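Long-range contacts in WZI (Escherichia coli, PDB 2YNK), which is an outer-membrane beta-barrel lectin that binds carbohydrate and underpins the assembly of the group 1 capsule on the cell surface: residues S18-I23 with P46-E51; G81-F86 with D408-I413; I197-M202 with K212-R217; G319-N324 with L376-N381; G356-D361 with N401-H406. All coordinates share one frame; numbering follows the deposited sequence.

Contact 1 (S18-I23 with P46-E51); sequences SDRGVI and PSYSSE
Arg-20 and Glu-51 carry the polar part of this contact through a salt bridge. Arg-20 NE donates to Glu-51 OE2 at 3.2 Å, with an N-H...O angle of 155°. The oxygen lies near the guanidinium plane and uses its anti lone pair. A weak second bond runs from Arg-20 NH2 to the same oxygen. The guanidinium and carboxylate planes are turned 68° apart, so the two groups do not pair flat. Tyr-48 CD2 also lies at the guanidinium edge, 3.9 Å from Arg-20 NH2. Arg-20 NH1 has another partner, the carbonyl oxygen of His-315.

The other carboxylate oxygen works within its own segment. Glu-51 OE1 accepts from Ser-47 N at 2.7 Å and from Tyr-48 N at 2.9 Å. These bonds tie the side chain to the backbone just ahead of helix 49-65. The opposing segment leaves helix 8-19 through a Schellman motif, with Gly-21 at positive phi. The contact thus joins the end of one helix to the start of another.

Val-22 packs with both methyls. Its CG2 lies against the carboxylate, 3.3 Å from Glu-51 OE2. Its CG1, anti to the backbone N (chi1 179°), makes apolar contact with Pro-46 CB at 4.3 Å.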
# COMPACT_ATOMS: atom_id res chain seq x y z
N SER A 18 0.53 -14.80 9.34
CA SER A 18 0.05 -15.52 8.16
C SER A 18 1.11 -16.45 7.60
O SER A 18 0.82 -17.60 7.26
CB SER A 18 -0.43 -14.54 7.08
OG SER A 18 -0.51 -15.16 5.80
N ASP A 19 2.34 -15.96 7.50
CA ASP A 19 3.42 -16.73 6.89
C ASP A 19 3.92 -17.84 7.81
O ASP A 19 4.56 -18.78 7.35
CB ASP A 19 4.58 -15.80 6.51
CG ASP A 19 4.26 -14.95 5.29
OD1 ASP A 19 3.07 -14.78 4.95
OD2 ASP A 19 5.21 -14.44 4.67
N ARG A 20 3.65 -17.72 9.10
CA ARG A 20 3.95 -18.77 10.06
C ARG A 20 2.79 -19.74 10.20
O ARG A 20 2.86 -20.64 11.03
CB ARG A 20 4.23 -18.16 11.43
CG ARG A 20 5.51 -17.34 11.50
CD ARG A 20 5.73 -16.78 12.90
NE ARG A 20 5.98 -17.85 13.87
CZ ARG A 20 7.14 -18.48 14.03
NH1 ARG A 20 8.19 -18.17 13.29
NH2 ARG A 20 7.24 -19.44 14.95
N GLY A 21 1.72 -19.56 9.43
CA GLY A 21 0.58 -20.48 9.46
C GLY A 21 -0.35 -20.35 10.67
O GLY A 21 -1.28 -21.14 10.80
N VAL A 22 -0.12 -19.38 11.54
CA VAL A 22 -0.99 -19.16 12.69
C VAL A 22 -2.36 -18.63 12.30
O VAL A 22 -3.32 -18.83 13.03
CB VAL A 22 -0.37 -18.17 13.67
CG1 VAL A 22 -1.29 -17.93 14.85
CG2 VAL A 22 1.01 -18.65 14.11
N ILE A 23 -2.43 -17.89 11.19
CA ILE A 23 -3.70 -17.49 10.56
C ILE A 23 -3.61 -17.60 9.04
O ILE A 23 -2.52 -17.78 8.49
CB ILE A 23 -4.16 -16.07 10.97
CG1 ILE A 23 -3.09 -15.02 10.66
CG2 ILE A 23 -4.52 -16.02 12.44
CD1 ILE A 23 -3.42 -13.64 11.20
N PRO A 46 -2.05 -20.62 17.40
CA PRO A 46 -0.72 -20.36 17.94
C PRO A 46 -0.18 -21.57 18.69
O PRO A 46 -0.95 -22.39 19.19
CB PRO A 46 -0.95 -19.20 18.91
CG PRO A 46 -2.37 -19.33 19.33
CD PRO A 46 -3.11 -19.93 18.17
N SER A 47 1.14 -21.69 18.74
CA SER A 47 1.81 -22.72 19.53
C SER A 47 3.05 -22.22 20.28
O SER A 47 3.63 -22.95 21.08
CB SER A 47 2.20 -23.89 18.62
OG SER A 47 2.92 -23.43 17.50
N TYR A 48 3.46 -20.97 20.04
CA TYR A 48 4.54 -20.35 20.78
C TYR A 48 4.05 -19.09 21.48
O TYR A 48 2.99 -18.57 21.14
CB TYR A 48 5.71 -20.03 19.86
CG TYR A 48 6.30 -21.26 19.21
CD1 TYR A 48 7.25 -22.03 19.88
CD2 TYR A 48 5.92 -21.66 17.93
CE1 TYR A 48 7.80 -23.16 19.29
CE2 TYR A 48 6.46 -22.78 17.33
CZ TYR A 48 7.40 -23.53 18.01
OH TYR A 48 7.93 -24.64 17.41
N SER A 49 4.80 -18.62 22.47
CA SER A 49 4.41 -17.46 23.26
C SER A 49 4.60 -16.20 22.42
O SER A 49 3.79 -15.26 22.49
CB SER A 49 5.24 -17.37 24.54
OG SER A 49 5.75 -18.64 24.89
N SER A 50 5.66 -16.18 21.63
CA SER A 50 5.86 -15.11 20.65
C SER A 50 4.60 -14.94 19.82
O SER A 50 4.19 -13.81 19.53
CB SER A 50 7.06 -15.40 19.75
OG SER A 50 6.91 -16.63 19.07
N GLU A 51 3.96 -16.05 19.46
CA GLU A 51 2.76 -16.00 18.62
C GLU A 51 1.53 -15.44 19.33
O GLU A 51 0.66 -14.85 18.69
CB GLU A 51 2.47 -17.38 18.02
CG GLU A 51 3.56 -17.85 17.06
CD GLU A 51 3.39 -19.28 16.60
OE1 GLU A 51 2.80 -20.11 17.33
OE2 GLU A 51 3.88 -19.57 15.49

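Contact 2 (G81-F86 with D408-I413); sequences GTPQGF and DTLKGI
Leu-410 CG stands anti to its own carbonyl carbon (chi1 -49°), and chi2 of 179° carries one branch of the side chain on toward the 81-86 loop. In Thr-82, chi1 of 70° sets OG1 between the backbone N and the carbonyl carbon and leaves CG2 beside the backbone N. Leu-410 CD1 does most of the touching. It meets Gly-81 O at 3.4 Å, Thr-82 CA at 4.2 Å and, more distantly, Pro-83 CD at 4.5 Å. The methyl thus lies mainly against the backbone of Gly-81 and Thr-82.

Thr-82 CG2 comes down on Gly-412 CA at 4.2 Å. Gly-412 presents only its CA to this methyl. The two segments touch by van der Waals contact.

Polar groups of the loop are met within it and by strand 383-393. Gln-84 NE2 donates to Thr-82 O at 3.0 Å, from above the carbonyl plane, and bridges the loop across Pro-83. Arg-387 of the adjacent strand 383-393 donates to Pro-83 O and, weakly, to Thr-82 OG1. Phe-404 also touches Pro-83. All five touching residues are buried. A bound hexane touches Gly-412. This is a loop after strand 69-76 folded against the wall of a closed antiparallel beta-barrel, here on strand 408-422.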
# COMPACT_ATOMS: atom_id res chain seq x y z
N GLY A 81 15.47 10.62 0.81
CA GLY A 81 16.10 10.57 -0.49
C GLY A 81 15.64 9.36 -1.26
O GLY A 81 15.43 9.43 -2.47
N THR A 82 15.49 8.23 -0.57
CA THR A 82 14.98 7.01 -1.19
C THR A 82 13.46 7.02 -1.13
O THR A 82 12.87 7.69 -0.26
CB THR A 82 15.52 5.75 -0.48
OG1 THR A 82 14.93 5.63 0.82
CG2 THR A 82 17.04 5.82 -0.36
N PRO A 83 12.80 6.28 -2.03
CA PRO A 83 11.35 6.10 -1.96
C PRO A 83 10.97 5.25 -0.74
O PRO A 83 11.80 4.50 -0.24
CB PRO A 83 11.03 5.36 -3.25
CG PRO A 83 12.29 4.62 -3.58
CD PRO A 83 13.38 5.56 -3.18
N GLN A 84 9.72 5.37 -0.29
CA GLN A 84 9.27 4.72 0.94
C GLN A 84 8.22 3.67 0.68
O GLN A 84 7.50 3.70 -0.32
CB GLN A 84 8.68 5.75 1.92
CG GLN A 84 9.62 6.87 2.28
CD GLN A 84 10.87 6.37 2.96
OE1 GLN A 84 10.84 6.04 4.14
NE2 GLN A 84 11.97 6.32 2.21
N GLY A 85 8.09 2.74 1.62
CA GLY A 85 7.24 1.58 1.42
C GLY A 85 5.78 1.76 1.77
O GLY A 85 5.29 2.85 2.03
N PHE A 86 5.10 0.63 1.77
CA PHE A 86 3.74 0.52 2.21
C PHE A 86 3.52 1.34 3.47
O PHE A 86 4.20 1.16 4.48
CB PHE A 86 3.43 -0.95 2.47
CG PHE A 86 2.08 -1.19 3.05
CD1 PHE A 86 1.90 -1.18 4.42
CD2 PHE A 86 1.00 -1.43 2.22
CE1 PHE A 86 0.66 -1.40 4.96
CE2 PHE A 86 -0.24 -1.65 2.76
CZ PHE A 86 -0.42 -1.63 4.13
N ASP A 408 19.26 9.77 -11.20
CA ASP A 408 20.10 9.63 -10.03
C ASP A 408 20.30 8.16 -9.67
O ASP A 408 19.49 7.32 -10.03
CB ASP A 408 19.46 10.39 -8.87
CG ASP A 408 20.47 10.95 -7.89
OD1 ASP A 408 21.63 10.47 -7.88
OD2 ASP A 408 20.11 11.88 -7.13
N THR A 409 21.40 7.85 -8.99
CA THR A 409 21.61 6.54 -8.36
C THR A 409 21.62 6.75 -6.85
O THR A 409 22.43 7.51 -6.34
CB THR A 409 22.93 5.88 -8.78
OG1 THR A 409 22.89 5.59 -10.18
CG2 THR A 409 23.14 4.57 -8.01
N LEU A 410 20.72 6.08 -6.16
CA LEU A 410 20.56 6.26 -4.72
C LEU A 410 21.11 5.05 -3.99
O LEU A 410 20.79 3.93 -4.36
CB LEU A 410 19.09 6.46 -4.39
CG LEU A 410 18.40 7.50 -5.28
CD1 LEU A 410 16.94 7.62 -4.89
CD2 LEU A 410 19.11 8.86 -5.20
N LYS A 411 21.96 5.29 -3.00
CA LYS A 411 22.43 4.26 -2.08
C LYS A 411 22.18 4.79 -0.69
O LYS A 411 22.86 5.73 -0.25
CB LYS A 411 23.92 3.98 -2.27
CG LYS A 411 24.25 3.18 -3.51
CD LYS A 411 25.65 3.47 -4.03
CE LYS A 411 25.87 2.81 -5.39
NZ LYS A 411 27.14 3.23 -6.05
N GLY A 412 21.19 4.21 -0.01
CA GLY A 412 20.74 4.72 1.28
C GLY A 412 20.50 3.68 2.36
O GLY A 412 20.23 2.51 2.07
N ILE A 413 20.60 4.14 3.60
CA ILE A 413 20.32 3.37 4.79
C ILE A 413 19.26 4.12 5.60
O ILE A 413 19.31 5.35 5.69
CB ILE A 413 21.59 3.17 5.65
CG1 ILE A 413 21.29 2.30 6.89
CG2 ILE A 413 22.19 4.51 6.05
CD1 ILE A 413 22.53 1.84 7.64

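Contact 3 (I197-M202 with K212-R217); sequences ISASQM and KIIGGR
Residues Ile-197 to Gln-201 and Lys-212 to Arg-217 run antiparallel, their axes 4.5 Å apart at closest approach and their directions 172° apart. They are the paired arms of a beta hairpin, strands 193-201 and 212-221, in the wall of the outer-membrane barrel. Ser-198 pairs with Gly-215, and Ser-200 with Ile-213, as hydrogen-bonded pairs. Each pair is closed by two backbone bonds. Those of the first are Ser-198 N to Gly-215 O at 3.0 Å and Gly-215 N to Ser-198 O at 2.9 Å. The non-hydrogen-bonded pairs between and beside them add CA-H...O contacts, such as Ile-214 CA to Ser-198 O at 3.3 Å.

Side chains alternate between the two faces. On one lie Ile-197, Ala-199, Gln-201, Lys-212 and Ile-214. Ala-199 CB touches Ile-214 CG1 at 4.1 Å, and Ile-214 continues onto Trp-236 of the next strand. Gln-201 and Lys-212 lie side by side and point the same way. The lysine chain bends at chi2 (-53°), which turns CD. Lys-212 NZ has a weak bond to His-210 O.

The other face carries Ser-198, Ser-200 and Ile-213. Ser-198 OG bonds to Gln-150, a residue from elsewhere in the chain. Gly-215 has no side chain to set beside it. Ile-213 also touches Leu-359 of a loop. Past the strand end, selenomethionine Met-202 crosses Ile-213 at a slant. Its CG lies 3.8 Å from Ile-213 CG1, and its SE is 4.0 Å from Ile-213 CD1.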
# COMPACT_ATOMS: atom_id res chain seq x y z
N ILE A 197 -13.29 -3.17 -6.57
CA ILE A 197 -13.56 -2.31 -7.71
C ILE A 197 -13.51 -0.89 -7.21
O ILE A 197 -13.92 -0.62 -6.08
CB ILE A 197 -14.91 -2.63 -8.39
CG1 ILE A 197 -16.09 -2.36 -7.45
CG2 ILE A 197 -14.94 -4.08 -8.85
CD1 ILE A 197 -17.42 -2.84 -8.00
N SER A 198 -12.96 0.02 -8.02
CA SER A 198 -12.97 1.45 -7.67
C SER A 198 -13.10 2.36 -8.89
O SER A 198 -12.53 2.09 -9.96
CB SER A 198 -11.73 1.85 -6.85
OG SER A 198 -10.53 1.62 -7.57
N ALA A 199 -13.87 3.43 -8.70
CA ALA A 199 -13.97 4.53 -9.67
C ALA A 199 -13.63 5.84 -8.96
O ALA A 199 -14.27 6.19 -7.97
CB ALA A 199 -15.35 4.60 -10.30
N SER A 200 -12.60 6.54 -9.46
CA SER A 200 -12.01 7.71 -8.80
C SER A 200 -11.76 8.86 -9.78
O SER A 200 -11.73 8.67 -10.99
CB SER A 200 -10.68 7.32 -8.15
OG SER A 200 -10.84 6.34 -7.13
N GLN A 201 -11.59 10.06 -9.24
CA GLN A 201 -11.32 11.26 -10.03
C GLN A 201 -9.95 11.83 -9.67
O GLN A 201 -9.68 12.14 -8.51
CB GLN A 201 -12.39 12.32 -9.77
CG GLN A 201 -12.31 13.49 -10.74
CD GLN A 201 -13.45 14.47 -10.57
OE1 GLN A 201 -14.38 14.47 -11.37
NE2 GLN A 201 -13.40 15.28 -9.53
N MSE A 202 -9.10 11.97 -10.67
CA MSE A 202 -7.76 12.52 -10.45
C MSE A 202 -7.87 13.98 -10.12
O MSE A 202 -8.80 14.65 -10.57
CB MSE A 202 -6.91 12.31 -11.69
CG MSE A 202 -6.64 10.84 -11.94
SE MSE A 202 -5.31 10.70 -13.37
CE MSE A 202 -3.75 10.90 -12.18
N LYS A 212 -10.54 10.11 -14.77
CA LYS A 212 -10.99 9.06 -13.90
C LYS A 212 -9.98 7.93 -13.91
O LYS A 212 -9.37 7.64 -14.94
CB LYS A 212 -12.35 8.53 -14.35
CG LYS A 212 -13.32 9.62 -14.79
CD LYS A 212 -13.50 10.73 -13.76
CE LYS A 212 -14.53 11.73 -14.24
NZ LYS A 212 -14.67 12.84 -13.27
N ILE A 213 -9.79 7.33 -12.74
CA ILE A 213 -9.12 6.05 -12.66
C ILE A 213 -10.19 5.04 -12.27
O ILE A 213 -10.77 5.13 -11.19
CB ILE A 213 -7.94 6.06 -11.67
CG1 ILE A 213 -6.89 7.10 -12.10
CG2 ILE A 213 -7.28 4.70 -11.60
CD1 ILE A 213 -6.11 6.73 -13.34
N ILE A 214 -10.49 4.13 -13.18
CA ILE A 214 -11.45 3.06 -12.93
C ILE A 214 -10.68 1.75 -12.98
O ILE A 214 -9.82 1.56 -13.85
CB ILE A 214 -12.59 3.07 -13.97
CG1 ILE A 214 -13.37 4.38 -13.83
CG2 ILE A 214 -13.52 1.88 -13.76
CD1 ILE A 214 -13.96 4.88 -15.13
N GLY A 215 -10.96 0.87 -12.02
CA GLY A 215 -10.13 -0.31 -11.84
C GLY A 215 -10.76 -1.48 -11.12
O GLY A 215 -11.77 -1.36 -10.42
N GLY A 216 -10.12 -2.63 -11.29
CA GLY A 216 -10.63 -3.88 -10.76
C GLY A 216 -9.48 -4.78 -10.37
O GLY A 216 -8.44 -4.80 -11.03
N ARG A 217 -9.68 -5.52 -9.29
CA ARG A 217 -8.69 -6.46 -8.82
C ARG A 217 -9.35 -7.70 -8.24
O ARG A 217 -10.37 -7.61 -7.55
CB ARG A 217 -7.79 -5.81 -7.78
CG ARG A 217 -6.94 -6.81 -7.03
CD ARG A 217 -5.90 -6.14 -6.17
NE ARG A 217 -5.06 -7.13 -5.50
CZ ARG A 217 -4.04 -7.77 -6.07
NH1 ARG A 217 -3.72 -7.53 -7.34
NH2 ARG A 217 -3.35 -8.65 -5.37

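Contact 4 (G319-N324 with L376-N381); sequences GKDAVN and LITEDN
Ala-322 and Ile-377 are joined by the backbone as an antiparallel hydrogen-bonded pair. Ala-322 N donates to Ile-377 O at 3.0 Å, and Ile-377 N donates to Ala-322 O at 2.8 Å. Val-323 and Leu-376 follow as a non-hydrogen-bonded pair. These bonds join the start of strand 322-331 to the end of strand 368-377, neighbours in the barrel.

The chain beyond Ile-377 enters a type I beta turn, Thr-378 to Asn-381. Asp-321 bonds into this turn: its OD1 accepts from Glu-379 N at 3.2 Å, on the anti side of the carboxylate and 32° out of its plane. With chi1 at -64°, Asp-321 CG is anti to its own carbonyl carbon and lies 3.9 Å from Thr-378 CA.

Side chains meet on both faces of the sheet. On one, Val-323 CG2 meets Leu-376 CD1 at 3.5 Å, and Asp-321 CB also touches that methyl. Asp-321 and Leu-376 line a dodecane pocket. On the face of Ala-322 and Ile-377, the CD1 methyl of Ile-377 lies against the amide nitrogen ND2 of Asn-324 at 3.6 Å, while Asn-324 OD1 bonds to His-315. Trp-16 of helix 8-19 covers Ala-322 and Asn-324.

Extended Lys-320 and Glu-379 cross at the exposed end, with a weak salt bridge from NZ to OE2 at 3.4 Å. The lysine may partly offset the charge of Glu-379, whose OE1 lies 5.5 Å from Asp-321 OD1. The backbone pair and the Asp-321 bond thus fix the strand ends and the turn, while the long bridge between exposed residues probably adds little.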
# COMPACT_ATOMS: atom_id res chain seq x y z
N GLY A 319 12.96 -14.77 21.51
CA GLY A 319 12.41 -15.22 22.78
C GLY A 319 10.91 -15.12 22.62
O GLY A 319 10.30 -15.97 21.97
N LYS A 320 10.33 -14.07 23.18
CA LYS A 320 8.95 -13.71 22.90
C LYS A 320 8.87 -12.62 21.82
O LYS A 320 7.78 -12.26 21.37
CB LYS A 320 8.27 -13.23 24.18
CG LYS A 320 8.07 -14.32 25.22
CD LYS A 320 7.27 -13.79 26.40
CE LYS A 320 6.45 -14.87 27.09
NZ LYS A 320 5.54 -14.29 28.12
N ASP A 321 10.03 -12.12 21.38
CA ASP A 321 10.09 -11.08 20.35
C ASP A 321 9.80 -11.68 18.98
O ASP A 321 9.72 -12.90 18.83
CB ASP A 321 11.47 -10.41 20.32
CG ASP A 321 11.80 -9.66 21.61
OD1 ASP A 321 10.88 -9.40 22.42
OD2 ASP A 321 13.00 -9.32 21.79
N ALA A 322 9.64 -10.80 17.99
CA ALA A 322 9.36 -11.20 16.62
C ALA A 322 10.28 -10.47 15.64
O ALA A 322 10.61 -9.29 15.84
CB ALA A 322 7.91 -10.91 16.29
N VAL A 323 10.70 -11.17 14.58
CA VAL A 323 11.60 -10.60 13.59
C VAL A 323 10.99 -10.72 12.21
O VAL A 323 10.60 -11.81 11.80
CB VAL A 323 12.98 -11.27 13.63
CG1 VAL A 323 13.85 -10.78 12.48
CG2 VAL A 323 13.66 -10.97 14.95
N ASN A 324 10.92 -9.58 11.51
CA ASN A 324 10.38 -9.47 10.14
C ASN A 324 11.48 -9.04 9.20
O ASN A 324 12.21 -8.11 9.50
CB ASN A 324 9.31 -8.39 10.07
CG ASN A 324 7.97 -8.85 10.57
OD1 ASN A 324 7.28 -9.61 9.90
ND2 ASN A 324 7.56 -8.34 11.72
N LEU A 376 12.94 -5.91 14.42
CA LEU A 376 12.70 -6.60 15.65
C LEU A 376 11.52 -5.91 16.31
O LEU A 376 11.46 -4.68 16.35
CB LEU A 376 13.91 -6.51 16.58
CG LEU A 376 13.77 -7.26 17.91
CD1 LEU A 376 13.96 -8.75 17.68
CD2 LEU A 376 14.76 -6.73 18.93
N ILE A 377 10.59 -6.72 16.84
CA ILE A 377 9.46 -6.20 17.57
C ILE A 377 9.42 -6.86 18.95
O ILE A 377 9.24 -8.07 19.07
CB ILE A 377 8.14 -6.40 16.80
CG1 ILE A 377 8.29 -5.89 15.36
CG2 ILE A 377 7.02 -5.65 17.50
CD1 ILE A 377 7.06 -6.03 14.48
N THR A 378 9.61 -6.04 19.98
CA THR A 378 9.57 -6.49 21.36
C THR A 378 8.18 -6.96 21.78
O THR A 378 7.16 -6.57 21.18
CB THR A 378 9.98 -5.35 22.31
OG1 THR A 378 11.18 -4.74 21.82
CG2 THR A 378 10.22 -5.88 23.74
N GLU A 379 8.15 -7.79 22.82
CA GLU A 379 6.94 -8.10 23.60
C GLU A 379 6.27 -6.80 24.03
O GLU A 379 5.07 -6.62 23.91
CB GLU A 379 7.36 -8.93 24.82
CG GLU A 379 6.27 -9.26 25.81
CD GLU A 379 6.71 -10.32 26.81
OE1 GLU A 379 7.94 -10.49 26.99
OE2 GLU A 379 5.82 -10.98 27.40
N ASP A 380 7.11 -5.91 24.54
CA ASP A 380 6.83 -4.49 24.78
C ASP A 380 6.14 -3.72 23.63
O ASP A 380 5.50 -2.69 23.85
CB ASP A 380 8.18 -3.82 25.07
CG ASP A 380 8.06 -2.49 25.76
OD1 ASP A 380 6.93 -2.11 26.14
OD2 ASP A 380 9.10 -1.83 25.93
N ASN A 381 6.29 -4.21 22.40
CA ASN A 381 5.86 -3.53 21.18
C ASN A 381 6.72 -2.31 20.82
O ASN A 381 6.23 -1.36 20.24
CB ASN A 381 4.39 -3.11 21.24
CG ASN A 381 3.83 -2.74 19.88
OD1 ASN A 381 4.28 -3.22 18.84
ND2 ASN A 381 2.82 -1.89 19.89

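Contact 5 (G356-D361 with N401-H406); sequences GYPLGD and NKAFPH
Tyr-357 and Ala-403 form the close-packed part of this contact. Ala-403 CB lies over one face of the tyrosine ring, offset toward its rim, in a CH-pi contact 4.0 Å from the centroid and 19° off the ring normal. The methyl is nearest CE2, at 3.8 Å. Ala-403 CA approaches CZ of the ring at the same distance. Pro-358 CD also touches Ala-403 CB, at 4.1 Å. The tyrosine hydroxyl bonds to Gln-79.

The backbone adds a weak bond from Lys-402 N to Gly-356 O at 3.1 Å. Gly-356 has positive phi (85°), which by itself favours glycine. The 401-406 loop is itself shaped by an Asx motif. Asn-401 OD1 accepts from Phe-404 N at 3.0 Å, from above its carbonyl plane, and more weakly from Ala-403 N. Asn-401 ND2 is held by Met-363 O. The contact sets a short strand, 357-358, against the loop between barrel strands 383-393 and 408-422.

The looser side belongs to Lys-402, which is exposed. Its chain bends at chi3 (52°) and again at chi4. It crosses Tyr-357 at about a right angle, with NZ at the ring edge, 4.0 Å from CE1. The ammonium bonds to Gln-355 O. Lys-402 CB rests on Gly-356 CA at 3.9 Å.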
# COMPACT_ATOMS: atom_id res chain seq x y z
N GLY A 356 2.25 14.84 -9.80
CA GLY A 356 3.64 14.49 -9.99
C GLY A 356 4.02 13.19 -9.32
O GLY A 356 5.06 12.60 -9.62
N TYR A 357 3.17 12.74 -8.40
CA TYR A 357 3.48 11.57 -7.61
C TYR A 357 2.80 10.35 -8.21
O TYR A 357 1.63 10.41 -8.61
CB TYR A 357 3.18 11.82 -6.14
CG TYR A 357 4.35 12.53 -5.47
CD1 TYR A 357 4.71 13.82 -5.84
CD2 TYR A 357 5.12 11.89 -4.50
CE1 TYR A 357 5.79 14.47 -5.26
CE2 TYR A 357 6.20 12.53 -3.91
CZ TYR A 357 6.53 13.82 -4.30
OH TYR A 357 7.60 14.47 -3.72
N PRO A 358 3.57 9.27 -8.37
CA PRO A 358 3.11 8.08 -9.06
C PRO A 358 1.94 7.38 -8.35
O PRO A 358 1.95 7.27 -7.14
CB PRO A 358 4.35 7.17 -9.06
CG PRO A 358 5.12 7.61 -7.87
CD PRO A 358 4.94 9.09 -7.84
N LEU A 359 0.96 6.96 -9.14
CA LEU A 359 -0.12 6.10 -8.72
C LEU A 359 0.35 4.63 -8.62
O LEU A 359 -0.34 3.78 -8.07
CB LEU A 359 -1.29 6.19 -9.71
CG LEU A 359 -2.41 7.20 -9.47
CD1 LEU A 359 -1.89 8.62 -9.55
CD2 LEU A 359 -3.51 6.97 -10.49
N GLY A 360 1.51 4.35 -9.21
CA GLY A 360 2.10 3.03 -9.16
C GLY A 360 3.21 3.02 -8.15
O GLY A 360 3.00 3.42 -7.02
N ASP A 361 4.39 2.57 -8.57
CA ASP A 361 5.51 2.38 -7.65
C ASP A 361 6.12 3.71 -7.19
O ASP A 361 6.20 4.66 -7.96
CB ASP A 361 6.59 1.51 -8.32
CG ASP A 361 7.57 0.90 -7.32
OD1 ASP A 361 7.45 1.12 -6.08
OD2 ASP A 361 8.47 0.17 -7.79
N ASN A 401 7.37 13.12 -13.43
CA ASN A 401 7.65 12.55 -12.12
C ASN A 401 8.34 13.56 -11.20
O ASN A 401 9.56 13.67 -11.20
CB ASN A 401 8.53 11.31 -12.30
CG ASN A 401 8.90 10.64 -10.99
OD1 ASN A 401 8.48 11.07 -9.91
ND2 ASN A 401 9.69 9.57 -11.07
N LYS A 402 7.55 14.24 -10.38
CA LYS A 402 8.07 15.15 -9.36
C LYS A 402 8.64 14.45 -8.11
O LYS A 402 9.33 15.09 -7.31
CB LYS A 402 6.97 16.15 -8.94
CG LYS A 402 6.65 17.20 -10.00
CD LYS A 402 5.40 18.03 -9.68
CE LYS A 402 5.40 18.66 -8.28
NZ LYS A 402 4.77 17.81 -7.21
N ALA A 403 8.36 13.17 -7.91
CA ALA A 403 8.96 12.41 -6.81
C ALA A 403 10.46 12.30 -7.03
O ALA A 403 11.26 12.52 -6.12
CB ALA A 403 8.34 11.02 -6.70
N PHE A 404 10.85 11.92 -8.23
CA PHE A 404 12.26 11.78 -8.57
C PHE A 404 12.55 12.46 -9.89
O PHE A 404 12.64 11.81 -10.92
CB PHE A 404 12.64 10.31 -8.53
CG PHE A 404 12.57 9.75 -7.16
CD1 PHE A 404 13.65 9.88 -6.30
CD2 PHE A 404 11.38 9.19 -6.68
CE1 PHE A 404 13.57 9.39 -5.00
CE2 PHE A 404 11.30 8.72 -5.38
CZ PHE A 404 12.40 8.81 -4.54
N PRO A 405 12.66 13.80 -9.85
CA PRO A 405 12.77 14.63 -11.05
C PRO A 405 13.98 14.32 -11.92
O PRO A 405 13.89 14.43 -13.14
CB PRO A 405 12.86 16.05 -10.50
CG PRO A 405 13.33 15.89 -9.09
CD PRO A 405 12.68 14.62 -8.63
N HIS A 406 15.08 13.88 -11.31
CA HIS A 406 16.36 13.76 -11.99
C HIS A 406 16.86 12.35 -12.06
O HIS A 406 16.56 11.51 -11.20
CB HIS A 406 17.39 14.62 -11.27
CG HIS A 406 16.89 16.00 -10.94
ND1 HIS A 406 16.25 16.77 -11.84
CD2 HIS A 406 16.94 16.74 -9.75
CE1 HIS A 406 15.91 17.95 -11.27
NE2 HIS A 406 16.33 17.92 -9.99

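Contacts 3 and 4 both pair neighbouring barrel strands through backbone bonds, on opposite sides of the chain's centre. Contact 3 is a surface hairpin, whereas contact 4 runs out into an exposed turn with a charged pair. Contact 2 is fully buried but small, with only van der Waals contact between loop and strand. Contact 5, partly buried, sets short strand 357-358 against a loop and touches contact 2 where Phe-404 meets Gly-81, Pro-83 and Leu-410. It also reaches contact 3 through Leu-359. Contact 1, between two helix ends, combines a salt bridge with packing of a valine. It borders contact 4, where Ser-49 and Ser-50 pack on Lys-320.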